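Local coordinates for endo-1,4-beta-xylanase (Uncultured bacterium, PDB 7AX7), which uses a bound cobalt ion to cleave acetyl groups from acetylated xylan, as the CE4 deacetylase domain of a multidomain xylanase, at residues G56-S61 and F179-E184; T109-I114 and Y197-N202; Q135-A140 and L165-E170. All coordinates share one frame; numbering follows the deposited sequence.

Interaction 1 of 3, residues G56-S61 and F179-E184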
loop_
_atom_site.group_PDB
_atom_site.type_symbol
_atom_site.label_atom_id
_atom_site.label_comp_id
_atom_site.label_asym_id
_atom_site.label_seq_id
_atom_site.Cartn_x
_atom_site.Cartn_y
_atom_site.Cartn_z
ATOM N N GLY A 56 -12.571 6.577 1.454
ATOM C CA GLY A 56 -11.780 6.987 0.312
ATOM C C GLY A 56 -10.354 6.490 0.322
ATOM O O GLY A 56 -9.496 7.090 -0.332
ATOM N N CYS A 57 -10.061 5.430 1.070
ATOM C CA CYS A 57 -8.752 4.801 0.985
ATOM C C CYS A 57 -8.728 3.908 -0.240
ATOM O O CYS A 57 -9.718 3.248 -0.556
ATOM C CB CYS A 57 -8.437 3.990 2.241
ATOM S SG CYS A 57 -8.255 4.991 3.753
ATOM N N GLU A 58 -7.599 3.905 -0.937
ATOM C CA GLU A 58 -7.475 3.150 -2.173
ATOM C C GLU A 58 -7.107 1.704 -1.881
ATOM O O GLU A 58 -6.256 1.426 -1.032
ATOM C CB GLU A 58 -6.412 3.770 -3.080
ATOM C CG GLU A 58 -6.203 2.981 -4.370
ATOM C CD GLU A 58 -5.412 3.751 -5.411
ATOM O OE1 GLU A 58 -4.703 4.711 -5.038
ATOM O OE2 GLU A 58 -5.507 3.397 -6.613
ATOM N N LEU A 59 -7.740 0.783 -2.599
ATOM C CA LEU A 59 -7.412 -0.632 -2.496
ATOM C C LEU A 59 -6.599 -1.064 -3.721
ATOM O O LEU A 59 -6.970 -0.768 -4.865
ATOM C CB LEU A 59 -8.684 -1.473 -2.347
ATOM C CG LEU A 59 -9.643 -1.102 -1.201
ATOM C CD1 LEU A 59 -10.812 -2.084 -1.125
ATOM C CD2 LEU A 59 -8.919 -1.036 0.143
ATOM N N ALA A 60 -5.490 -1.762 -3.474
ATOM C CA ALA A 60 -4.548 -2.191 -4.506
ATOM C C ALA A 60 -4.178 -3.661 -4.272
ATOM O O ALA A 60 -4.589 -4.282 -3.291
ATOM C CB ALA A 60 -3.294 -1.294 -4.511
ATOM N N SER A 61 -3.389 -4.219 -5.179
ATOM C CA SER A 61 -3.118 -5.653 -5.214
ATOM C C SER A 61 -1.766 -5.971 -4.581
ATOM O O SER A 61 -0.758 -5.329 -4.899
ATOM C CB SER A 61 -3.145 -6.157 -6.655
ATOM O OG SER A 61 -2.794 -7.530 -6.709
ATOM N N PHE A 179 -1.409 14.310 2.395
ATOM C CA PHE A 179 -1.516 12.872 2.195
ATOM C C PHE A 179 -2.450 12.565 1.033
ATOM O O PHE A 179 -3.529 13.154 0.914
ATOM C CB PHE A 179 -2.008 12.182 3.467
ATOM C CG PHE A 179 -1.010 12.212 4.580
ATOM C CD1 PHE A 179 -0.016 11.254 4.658
ATOM C CD2 PHE A 179 -1.053 13.211 5.540
ATOM C CE1 PHE A 179 0.918 11.291 5.684
ATOM C CE2 PHE A 179 -0.126 13.251 6.561
ATOM C CZ PHE A 179 0.856 12.293 6.639
ATOM N N VAL A 180 -2.019 11.643 0.168
ATOM C CA VAL A 180 -2.781 11.254 -1.010
ATOM C C VAL A 180 -2.716 9.741 -1.169
ATOM O O VAL A 180 -1.808 9.080 -0.661
ATOM C CB VAL A 180 -2.260 11.946 -2.289
ATOM C CG1 VAL A 180 -2.443 13.475 -2.194
ATOM C CG2 VAL A 180 -0.792 11.593 -2.535
ATOM N N THR A 181 -3.702 9.195 -1.883
ATOM C CA THR A 181 -3.600 7.819 -2.344
ATOM C C THR A 181 -2.585 7.743 -3.483
ATOM O O THR A 181 -2.160 8.761 -4.036
ATOM C CB THR A 181 -4.956 7.290 -2.822
ATOM O OG1 THR A 181 -5.343 7.973 -4.029
ATOM C CG2 THR A 181 -6.044 7.491 -1.751
ATOM N N VAL A 182 -2.194 6.516 -3.835
ATOM C CA VAL A 182 -1.265 6.332 -4.949
ATOM C C VAL A 182 -1.887 6.832 -6.254
ATOM O O VAL A 182 -1.235 7.539 -7.036
ATOM C CB VAL A 182 -0.821 4.861 -5.034
ATOM C CG1 VAL A 182 0.129 4.645 -6.212
ATOM C CG2 VAL A 182 -0.132 4.446 -3.727
ATOM N N SER A 183 -3.166 6.511 -6.497
ATOM C CA SER A 183 -3.852 7.070 -7.662
ATOM C C SER A 183 -3.824 8.594 -7.628
ATOM O O SER A 183 -3.490 9.242 -8.624
ATOM C CB SER A 183 -5.301 6.567 -7.734
ATOM O OG SER A 183 -5.385 5.266 -8.288
ATOM N N GLU A 184 -4.174 9.187 -6.483
ATOM C CA GLU A 184 -4.155 10.646 -6.382
ATOM C C GLU A 184 -2.748 11.197 -6.575
ATOM O O GLU A 184 -2.570 12.263 -7.170
ATOM C CB GLU A 184 -4.724 11.084 -5.034
ATOM C CG GLU A 184 -6.222 10.947 -4.931
ATOM C CD GLU A 184 -6.708 11.096 -3.503
ATOM O OE1 GLU A 184 -5.861 11.102 -2.581
ATOM O OE2 GLU A 184 -7.934 11.209 -3.307
HETATM O O HOH W 1 -9.610 8.426 -2.675
#

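Interaction 2 of 3, residues T109-I114 and Y197-N202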
loop_
_atom_site.group_PDB
_atom_site.type_symbol
_atom_site.label_atom_id
_atom_site.label_comp_id
_atom_site.label_asym_id
_atom_site.label_seq_id
_atom_site.Cartn_x
_atom_site.Cartn_y
_atom_site.Cartn_z
ATOM N N THR A 109 9.819 -12.469 -15.506
ATOM C CA THR A 109 8.545 -13.145 -15.734
ATOM C C THR A 109 7.382 -12.354 -15.137
ATOM O O THR A 109 6.344 -12.188 -15.787
ATOM C CB THR A 109 8.618 -14.565 -15.170
ATOM O OG1 THR A 109 9.697 -15.252 -15.812
ATOM C CG2 THR A 109 7.321 -15.341 -15.417
ATOM N N MET A 110 7.559 -11.813 -13.924
ATOM C CA MET A 110 6.514 -10.985 -13.323
ATOM C C MET A 110 6.219 -9.755 -14.176
ATOM O O MET A 110 5.056 -9.462 -14.484
ATOM C CB MET A 110 6.916 -10.577 -11.902
ATOM C CG MET A 110 6.848 -11.723 -10.919
ATOM S SD MET A 110 7.638 -11.375 -9.355
ATOM C CE MET A 110 6.457 -10.197 -8.681
ATOM N N TYR A 111 7.263 -9.009 -14.556
ATOM C CA TYR A 111 7.049 -7.810 -15.361
ATOM C C TYR A 111 6.339 -8.120 -16.679
ATOM O O TYR A 111 5.546 -7.302 -17.161
ATOM C CB TYR A 111 8.380 -7.118 -15.645
ATOM C CG TYR A 111 8.895 -6.207 -14.545
ATOM C CD1 TYR A 111 8.188 -5.072 -14.155
ATOM C CD2 TYR A 111 10.119 -6.456 -13.939
ATOM C CE1 TYR A 111 8.677 -4.226 -13.169
ATOM C CE2 TYR A 111 10.620 -5.618 -12.958
ATOM C CZ TYR A 111 9.896 -4.509 -12.574
ATOM O OH TYR A 111 10.411 -3.688 -11.602
ATOM N N GLN A 112 6.621 -9.281 -17.280
ATOM C CA GLN A 112 5.995 -9.659 -18.543
ATOM C C GLN A 112 4.530 -10.050 -18.377
ATOM O O GLN A 112 3.786 -10.057 -19.367
ATOM C CB GLN A 112 6.758 -10.833 -19.182
ATOM C CG GLN A 112 8.212 -10.529 -19.580
ATOM C CD GLN A 112 9.039 -11.788 -19.853
ATOM O OE1 GLN A 112 8.524 -12.903 -19.818
ATOM N NE2 GLN A 112 10.335 -11.607 -20.121
ATOM N N ASN A 113 4.100 -10.397 -17.164
ATOM C CA ASN A 113 2.800 -11.024 -16.977
ATOM C C ASN A 113 1.928 -10.305 -15.963
ATOM O O ASN A 113 0.937 -10.881 -15.506
ATOM C CB ASN A 113 2.975 -12.490 -16.576
ATOM C CG ASN A 113 3.402 -13.352 -17.752
ATOM O OD1 ASN A 113 2.601 -13.619 -18.637
ATOM N ND2 ASN A 113 4.674 -13.750 -17.788
ATOM N N ILE A 114 2.266 -9.067 -15.609
ATOM C CA ILE A 114 1.478 -8.246 -14.697
ATOM C C ILE A 114 1.209 -6.920 -15.396
ATOM O O ILE A 114 2.148 -6.230 -15.815
ATOM C CB ILE A 114 2.187 -8.042 -13.344
ATOM C CG1 ILE A 114 2.338 -9.401 -12.643
ATOM C CG2 ILE A 114 1.424 -7.051 -12.462
ATOM C CD1 ILE A 114 3.085 -9.347 -11.334
ATOM N N TYR A 197 7.517 -2.569 -17.171
ATOM C CA TYR A 197 8.908 -2.880 -16.835
ATOM C C TYR A 197 9.518 -1.816 -15.922
ATOM O O TYR A 197 10.731 -1.590 -15.937
ATOM C CB TYR A 197 9.752 -3.048 -18.102
ATOM C CG TYR A 197 9.104 -3.893 -19.181
ATOM C CD1 TYR A 197 8.628 -5.168 -18.904
ATOM C CD2 TYR A 197 8.953 -3.405 -20.478
ATOM C CE1 TYR A 197 8.028 -5.946 -19.896
ATOM C CE2 TYR A 197 8.368 -4.166 -21.465
ATOM C CZ TYR A 197 7.904 -5.435 -21.169
ATOM O OH TYR A 197 7.312 -6.190 -22.154
ATOM N N LYS A 198 8.679 -1.166 -15.114
ATOM C CA LYS A 198 9.107 -0.127 -14.188
ATOM C C LYS A 198 8.506 -0.390 -12.816
ATOM O O LYS A 198 7.387 -0.895 -12.701
ATOM C CB LYS A 198 8.674 1.252 -14.679
ATOM C CG LYS A 198 9.177 2.418 -13.849
ATOM C CD LYS A 198 8.879 3.728 -14.557
ATOM C CE LYS A 198 9.405 4.926 -13.764
ATOM N NZ LYS A 198 10.896 5.003 -13.781
ATOM N N ILE A 199 9.249 -0.045 -11.771
ATOM C CA ILE A 199 8.714 -0.089 -10.414
ATOM C C ILE A 199 8.941 1.271 -9.761
ATOM O O ILE A 199 10.068 1.778 -9.741
ATOM C CB ILE A 199 9.331 -1.235 -9.583
ATOM C CG1 ILE A 199 8.641 -1.337 -8.213
ATOM C CG2 ILE A 199 10.812 -1.051 -9.407
ATOM C CD1 ILE A 199 8.731 -2.745 -7.592
ATOM N N TRP A 200 7.866 1.854 -9.225
ATOM C CA TRP A 200 7.833 3.241 -8.775
ATOM C C TRP A 200 7.989 3.337 -7.262
ATOM O O TRP A 200 7.355 2.587 -6.516
ATOM C CB TRP A 200 6.501 3.903 -9.138
ATOM C CG TRP A 200 6.125 3.995 -10.580
ATOM C CD1 TRP A 200 5.448 3.063 -11.318
ATOM C CD2 TRP A 200 6.339 5.115 -11.443
ATOM N NE1 TRP A 200 5.246 3.530 -12.603
ATOM C CE2 TRP A 200 5.786 4.787 -12.706
ATOM C CE3 TRP A 200 6.959 6.361 -11.280
ATOM C CZ2 TRP A 200 5.838 5.662 -13.799
ATOM C CZ3 TRP A 200 7.001 7.234 -12.371
ATOM C CH2 TRP A 200 6.445 6.878 -13.609
ATOM N N SER A 201 8.808 4.288 -6.813
ATOM C CA SER A 201 8.825 4.712 -5.420
ATOM C C SER A 201 8.472 6.180 -5.235
ATOM O O SER A 201 8.192 6.596 -4.105
ATOM C CB SER A 201 10.203 4.447 -4.789
ATOM O OG SER A 201 10.477 3.059 -4.789
ATOM N N ASN A 202 8.481 6.966 -6.306
ATOM C CA ASN A 202 8.184 8.389 -6.270
ATOM C C ASN A 202 7.561 8.743 -7.610
ATOM O O ASN A 202 7.985 8.229 -8.648
ATOM C CB ASN A 202 9.449 9.224 -6.013
ATOM C CG ASN A 202 9.148 10.691 -5.736
ATOM O OD1 ASN A 202 8.696 11.420 -6.621
ATOM N ND2 ASN A 202 9.422 11.136 -4.510
HETATM O O HOH W 2 5.588 -4.552 -16.488
#

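Interaction 3 of 3, residues Q135-A140 and L165-E170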
loop_
_atom_site.group_PDB
_atom_site.type_symbol
_atom_site.label_atom_id
_atom_site.label_comp_id
_atom_site.label_asym_id
_atom_site.label_seq_id
_atom_site.Cartn_x
_atom_site.Cartn_y
_atom_site.Cartn_z
ATOM N N GLN A 135 11.599 4.006 16.262
ATOM C CA GLN A 135 12.337 3.776 15.022
ATOM C C GLN A 135 11.406 3.877 13.818
ATOM O O GLN A 135 11.762 4.467 12.791
ATOM C CB GLN A 135 13.028 2.411 15.044
ATOM C CG GLN A 135 14.283 2.333 15.912
ATOM C CD GLN A 135 14.922 0.947 15.885
ATOM O OE1 GLN A 135 14.318 -0.040 16.308
ATOM N NE2 GLN A 135 16.147 0.872 15.375
ATOM N N ARG A 136 10.206 3.302 13.934
ATOM C CA ARG A 136 9.236 3.380 12.845
ATOM C C ARG A 136 8.865 4.827 12.551
ATOM O O ARG A 136 8.846 5.253 11.389
ATOM C CB ARG A 136 7.998 2.544 13.192
ATOM C CG ARG A 136 8.311 1.055 13.246
ATOM C CD ARG A 136 7.184 0.206 13.811
ATOM N NE ARG A 136 7.691 -1.132 14.114
ATOM C CZ ARG A 136 7.019 -2.267 13.937
ATOM N NH1 ARG A 136 5.784 -2.252 13.444
ATOM N NH2 ARG A 136 7.595 -3.426 14.247
ATOM N N VAL A 137 8.580 5.604 13.600
ATOM C CA VAL A 137 8.286 7.025 13.436
ATOM C C VAL A 137 9.417 7.712 12.681
ATOM O O VAL A 137 9.195 8.380 11.665
ATOM C CB VAL A 137 8.048 7.683 14.811
ATOM C CG1 VAL A 137 8.034 9.205 14.692
ATOM C CG2 VAL A 137 6.754 7.160 15.465
ATOM N N ASN A 138 10.654 7.552 13.165
ATOM C CA ASN A 138 11.770 8.297 12.586
ATOM C C ASN A 138 12.074 7.838 11.161
ATOM O O ASN A 138 12.419 8.656 10.303
ATOM C CB ASN A 138 13.005 8.176 13.482
ATOM C CG ASN A 138 12.813 8.868 14.825
ATOM O OD1 ASN A 138 11.983 9.765 14.954
ATOM N ND2 ASN A 138 13.571 8.448 15.825
ATOM N N ASN A 139 11.937 6.540 10.883
ATOM C CA ASN A 139 12.167 6.065 9.522
ATOM C C ASN A 139 11.150 6.662 8.553
ATOM O O ASN A 139 11.502 7.048 7.434
ATOM C CB ASN A 139 12.136 4.534 9.481
ATOM C CG ASN A 139 13.330 3.909 10.185
ATOM O OD1 ASN A 139 14.305 4.597 10.498
ATOM N ND2 ASN A 139 13.264 2.603 10.429
ATOM N N ALA A 140 9.886 6.752 8.963
ATOM C CA ALA A 140 8.870 7.343 8.097
ATOM C C ALA A 140 9.130 8.829 7.875
ATOM O O ALA A 140 9.046 9.320 6.742
ATOM C CB ALA A 140 7.475 7.120 8.693
ATOM N N LEU A 165 1.851 5.384 14.106
ATOM C CA LEU A 165 1.189 6.160 13.061
ATOM C C LEU A 165 0.778 7.575 13.490
ATOM O O LEU A 165 0.922 8.502 12.672
ATOM C CB LEU A 165 -0.014 5.364 12.541
ATOM C CG LEU A 165 -0.713 5.938 11.306
ATOM C CD1 LEU A 165 0.254 6.064 10.130
ATOM C CD2 LEU A 165 -1.907 5.085 10.918
ATOM N N PRO A 166 0.277 7.826 14.706
ATOM C CA PRO A 166 -0.107 9.213 15.026
ATOM C C PRO A 166 1.048 10.198 14.942
ATOM O O PRO A 166 0.869 11.282 14.374
ATOM C CB PRO A 166 -0.686 9.094 16.443
ATOM C CG PRO A 166 -1.304 7.713 16.433
ATOM C CD PRO A 166 -0.244 6.884 15.713
ATOM N N GLN A 167 2.229 9.853 15.475
ATOM C CA GLN A 167 3.383 10.745 15.350
ATOM C C GLN A 167 3.763 10.955 13.892
ATOM O O GLN A 167 4.188 12.049 13.504
ATOM C CB GLN A 167 4.592 10.191 16.108
ATOM C CG GLN A 167 4.524 10.267 17.633
ATOM C CD GLN A 167 5.673 9.497 18.310
ATOM O OE1 GLN A 167 5.479 8.387 18.812
ATOM N NE2 GLN A 167 6.864 10.092 18.323
ATOM N N ILE A 168 3.676 9.900 13.082
ATOM C CA ILE A 168 4.042 10.019 11.674
ATOM C C ILE A 168 3.145 11.034 10.974
ATOM O O ILE A 168 3.629 11.936 10.282
ATOM C CB ILE A 168 3.995 8.645 10.976
ATOM C CG1 ILE A 168 5.083 7.716 11.538
ATOM C CG2 ILE A 168 4.162 8.821 9.437
ATOM C CD1 ILE A 168 4.935 6.245 11.107
ATOM N N ILE A 169 1.826 10.909 11.148
ATOM C CA ILE A 169 0.899 11.816 10.469
ATOM C C ILE A 169 1.090 13.239 10.977
ATOM O O ILE A 169 1.263 14.185 10.195
ATOM C CB ILE A 169 -0.556 11.347 10.658
ATOM C CG1 ILE A 169 -0.798 10.034 9.908
ATOM C CG2 ILE A 169 -1.549 12.442 10.212
ATOM C CD1 ILE A 169 -2.091 9.380 10.269
ATOM N N GLU A 170 1.055 13.408 12.299
ATOM C CA GLU A 170 1.229 14.727 12.891
ATOM C C GLU A 170 2.528 15.367 12.425
ATOM O O GLU A 170 2.566 16.572 12.141
ATOM C CB GLU A 170 1.210 14.616 14.415
ATOM C CG GLU A 170 1.254 15.950 15.140
ATOM C CD GLU A 170 1.706 15.810 16.575
ATOM O OE1 GLU A 170 0.933 15.270 17.390
ATOM O OE2 GLU A 170 2.843 16.226 16.880
#

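Interaction 1 of 3, residues G56-S61 and F179-E184
Glu58 reaches from the start of strand 58-61 to the first turn of helix 182-189, meeting Thr181 on the way and Ser183 at its tip. Its CB lies 3.8 Å from Thr181 CB, an apolar touch close to the backbone. With CG anti to the backbone N (chi1 178°) and the chain extended beyond it, the carboxylate is carried to the amide end of the helix, and Glu58 OE1 also lies 3.4 Å from Thr181 CB. There Glu58 OE1 accepts a hydrogen bond from Ser183 N at 2.8 Å through its syn lone pair, nearly straight (170° at the hydrogen). Glu58 OE2 accepts one from the hydroxyl of the same residue, Ser183 OG standing 2.5 Å away on the syn side but 30° out of the carboxylate plane. Two bonds thus fix the rotation of the group, and a glutamate suits the place because a helix start presents amides that lack an acceptor in a preceding turn, and a partial positive charge that would probably favour an anion. Strand 58-61, which leads directly to the cobalt ligand His62, is so joined to the helix that follows strand 177-179; both strands belong to a parallel sheet consistent with the NodB fold. Thr181 and Glu184 form a capping box: Glu184 N donates to Thr181 OG1 at 3.0 Å, and Thr181 N to Glu184 OE1 at 3.0 Å. Gly56, whose positive phi closes the preceding helix in a Schellman motif, meets Thr181 CG2 through its O; Gly56 O accepts from a water 2.7 Å away, which donates more weakly to Glu184 OE2.

Interaction 2 of 3, residues T109-I114 and Y197-N202
Tyr111 CG stands anti to its own carbonyl carbon (chi1 -83°), which puts CG on the side of Tyr197; the ring then runs out past Tyr197 and Lys198 to Ile199. Tyr197 has its CG anti to the carbonyl carbon too (chi1 -45°), and its ring folds back to the helix although its CB points away from it. The two tyrosines do not stack: Tyr197 CD1 meets Tyr111 CB at 3.8 Å, with that CB in the plane of the Tyr197 ring, at its edge. Tyr111 CD1 approaches Tyr197 CA obliquely at 3.5 Å, and farther out Tyr111 CE1 lies 3.6 Å from Lys198 O, which sits at the ring edge near its plane. At the tip, Tyr111 OH comes to 3.4 Å from Ile199 CB, the two side chains crossing at about a right angle. A long, flat residue suits this place, since one side chain spans three successive residues. An alanine in place of Tyr111 would probably open a gap beside Tyr197 CA and Ile199 and leave 197-199 freer to shift. A water adds a polar link between the backbones, donating to Tyr111 O at 2.8 Å and accepting from Tyr197 N at 2.8 Å. The contact lies at the surface, where the Tyr111 ring also meets that of Phe118; the weakly bonded strand about 199-200 pairs with strand 118-123, while Met110 and Ile114 turn to helix 74-92.

Interaction 3 of 3, residues Q135-A140 and L165-E170
The carboxamide of Gln167 receives both methyls of Val137 on a single face: Val137 CG2 lies over the amide carbon, 3.8 Å from Gln167 CD, and Val137 CG1 stands 3.9 Å from Gln167 NE2. The two side chains cross at about a right angle, and Gln167 CB adds a touch of 3.8 Å to Val137 CG2. A glutamine fits at the outer, partly exposed side of the contact because its aliphatic part covers the valine while its NE2 is hydrogen-bonded to Gln134 OE1. The other flat group, the guanidinium of Arg136, leads away from 165-170 and is held by Thr161, Asn158 and Thr131. Ile168 carries the buried half. Ile168 CG1, anti to the carbonyl carbon (chi1 -67°), comes 3.8 Å from Val137 CA, and Ile168 CD1 continues to 3.6 Å from Ala140 CB, with Arg136 O 4.0 Å from the same CD1. The small Ala140 lets the isoleucine lie close to the helix backbone, in keeping with axes only 8.9 Å apart at their closest. Segments 135-140 and 165-170 thus meet through van der Waals contact, while Gln167-Gln134 and Arg136-Thr161 add polar ties between the same helices. The helices run nearly parallel, at a signed crossing angle of -24°. Strand 148-153 comes between them in sequence, so this is the pairing of consecutive helices outside a parallel sheet, as expected for the distorted alpha/beta barrel of the NodB family.

Along the chain come 56-61, 109-114 and 135-140, then 165-170, 179-184 and 197-202. Interaction 3 closes within the spans of both others, whereas interactions 1 and 2 alternate. Interactions 1 and 3 have centres about 19 Å apart and meet where Phe179 CZ lies 3.9 Å from Ile169 CA. The centres of interactions 1 and 2 are about 18 Å apart; both reach the same parallel sheet, and helix 182-189 precedes strand 199-200. Interactions 2 and 3 lie about 28 Å apart, centre to centre, on opposite sides of the chain's centre. Interactions 1 and 2 each join an earlier part of the chain to its C-terminal part, while interaction 3 pairs successive helices outside the same sheet.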